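PDB 6DRS: dihydrofolate reductase, putative from Aspergillus flavus, which binds an antifolate inhibitor alongside NADP and probably catalyses the NADPH-dependent reduction of dihydrofolate to tetrahydrofolate. Local coordinates for residues 7-12 with 164-169. Sequence-based numbering, arbitrary orientation.
With H8A (3-{[(3R)-7,9-diamino-3-methyl-2,3-dihydrofuro[2,3-f]quinazolin-4-yl]oxy}benzonitrile), chain G.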
# COMPACT_ATOMS: atom_id res chain seq x y z
N LEU A 7 -9.55 4.06 -7.79
CA LEU A 7 -8.12 3.83 -7.53
C LEU A 7 -7.85 4.15 -6.06
O LEU A 7 -8.22 5.21 -5.57
CB LEU A 7 -7.31 4.72 -8.47
CG LEU A 7 -5.83 4.35 -8.62
CD1 LEU A 7 -5.66 2.84 -8.82
CD2 LEU A 7 -5.20 5.12 -9.75
N THR A 8 -7.29 3.22 -5.33
CA THR A 8 -7.09 3.44 -3.91
C THR A 8 -5.58 3.58 -3.64
O THR A 8 -4.82 2.65 -3.90
CB THR A 8 -7.74 2.32 -3.10
OG1 THR A 8 -9.12 2.25 -3.46
CG2 THR A 8 -7.58 2.50 -1.61
N LEU A 9 -5.18 4.74 -3.13
CA LEU A 9 -3.85 4.94 -2.51
C LEU A 9 -3.93 4.48 -1.05
O LEU A 9 -4.86 4.86 -0.32
CB LEU A 9 -3.50 6.42 -2.57
CG LEU A 9 -3.11 6.95 -3.95
CD1 LEU A 9 -4.23 6.75 -4.95
CD2 LEU A 9 -2.72 8.42 -3.85
N ILE A 10 -3.00 3.64 -0.62
CA ILE A 10 -2.93 3.27 0.77
C ILE A 10 -1.54 3.62 1.29
O ILE A 10 -0.51 3.31 0.63
CB ILE A 10 -3.28 1.79 0.99
CG1 ILE A 10 -3.29 1.45 2.48
CG2 ILE A 10 -2.36 0.87 0.18
CD1 ILE A 10 -3.64 0.02 2.77
N VAL A 11 -1.51 4.24 2.47
CA VAL A 11 -0.29 4.89 2.99
C VAL A 11 -0.37 4.94 4.51
O VAL A 11 -1.48 5.02 5.06
CB VAL A 11 -0.14 6.31 2.39
CG1 VAL A 11 -1.20 7.25 2.95
CG2 VAL A 11 1.26 6.89 2.57
N ALA A 12 0.78 4.88 5.18
CA ALA A 12 0.88 5.27 6.59
C ALA A 12 1.63 6.61 6.67
O ALA A 12 2.65 6.79 5.99
CB ALA A 12 1.53 4.18 7.42
N THR A 164 2.01 10.90 -8.94
CA THR A 164 1.48 10.56 -10.27
C THR A 164 0.01 10.12 -10.18
O THR A 164 -0.83 10.59 -10.97
CB THR A 164 2.30 9.47 -10.97
OG1 THR A 164 3.66 9.88 -10.94
CG2 THR A 164 1.89 9.31 -12.42
N ALA A 165 -0.32 9.24 -9.22
CA ALA A 165 -1.74 8.85 -9.04
C ALA A 165 -2.62 10.10 -8.91
O ALA A 165 -3.62 10.23 -9.61
CB ALA A 165 -1.91 7.90 -7.88
N LEU A 166 -2.22 11.03 -8.05
CA LEU A 166 -3.06 12.17 -7.73
C LEU A 166 -3.18 13.08 -8.95
O LEU A 166 -4.08 13.88 -9.00
CB LEU A 166 -2.48 12.91 -6.52
CG LEU A 166 -2.54 12.14 -5.20
CD1 LEU A 166 -1.66 12.79 -4.15
CD2 LEU A 166 -3.96 12.02 -4.70
N GLY A 167 -2.28 12.93 -9.92
CA GLY A 167 -2.28 13.79 -11.09
C GLY A 167 -2.98 13.16 -12.28
O GLY A 167 -3.09 13.80 -13.32
N LEU A 168 -3.45 11.93 -12.17
CA LEU A 168 -4.14 11.27 -13.30
C LEU A 168 -5.41 12.04 -13.69
O LEU A 168 -6.13 12.53 -12.82
CB LEU A 168 -4.51 9.84 -12.89
CG LEU A 168 -3.60 8.76 -13.48
CD1 LEU A 168 -2.15 9.20 -13.43
CD2 LEU A 168 -3.79 7.46 -12.74
N GLY A 169 -5.68 12.11 -15.00
CA GLY A 169 -6.89 12.78 -15.51
C GLY A 169 -8.17 12.07 -15.10
O GLY A 169 -8.30 10.86 -15.30
C2 H8A G . 4.57 -1.29 4.42
C3 H8A G . 3.52 -0.89 5.26
C4 H8A G . 2.50 -0.06 4.76
C5 H8A G . 2.53 0.41 3.43
C6 H8A G . 3.60 -0.04 2.61
C7 H8A G . 4.58 -0.84 3.11
C8 H8A G . 1.50 1.20 2.98
O1 H8A G . 5.56 -2.10 4.88
C10 H8A G . 0.48 1.13 5.07
C14 H8A G . 5.64 -3.46 4.60
C15 H8A G . 6.89 -4.11 4.77
C16 H8A G . 7.00 -5.48 4.50
C17 H8A G . 5.86 -6.20 4.07
C18 H8A G . 4.60 -5.59 3.90
N9 H8A G . 0.50 1.57 3.81
N11 H8A G . 1.47 0.36 5.56
N12 H8A G . 1.50 1.64 1.58
N13 H8A G . -0.59 1.50 6.01
C19 H8A G . 4.52 -4.21 4.17
C20 H8A G . 3.54 -6.30 3.48
N21 H8A G . 2.62 -6.93 3.06
C22 H8A G . 5.59 -1.14 2.10
C23 H8A G . 5.15 -0.21 0.97
O24 H8A G . 3.82 0.25 1.29
C25 H8A G . 5.31 -2.52 1.55
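Leu9 and Ala165 have the nearest CA atoms of the two segments, 7.9 Å apart, where the end of helix 159-167 and the loop after it lie on one face of strand 7-17. Leu9 does most of the touching. Its CG stands anti to its own carbonyl carbon (chi1 -73°), and the two methyls fork against the helix: CD1 rests 3.9 Å from the CB of Ala165, while CD2 reaches CD2 of Leu166 at 3.9 Å. The CB of Leu166 points past the strand, but its CD2 end comes nearer. The two leucine side chains meet at a slant. Two residues earlier on the same strand face, CD2 of Leu7 meets CD2 of Leu168 at 4.1 Å, the two side chains crossing at about a right angle. Leu135 of helix 135-146 also touches Ala165 and Leu168, adding a second helix to this apolar layer. In the dihydrofolate reductase fold the strand itself is central, pairing in parallel with strands 150-157 and 174-183.

Beyond Leu9 the strand runs on into the ligand pocket. The carbonyl O of Ile10 accepts a hydrogen bond from N12 of the inhibitor at 2.8 Å, almost straight at 177°; an earlier turn of helix 159-167 still reaches the strand here, through Tyr162 OH, which also bonds to this oxygen, and Asp40 OD1 holds the inhibitor as well. Ala12 N bonds to O7N of the NADP, so inhibitor and cofactor read neighbouring parts of one strand. Between strand and helix end the contact is purely aliphatic, without directional bonds: shape and burial hold it together, while the strand's polar backbone is used for sheet pairing and ligand recognition.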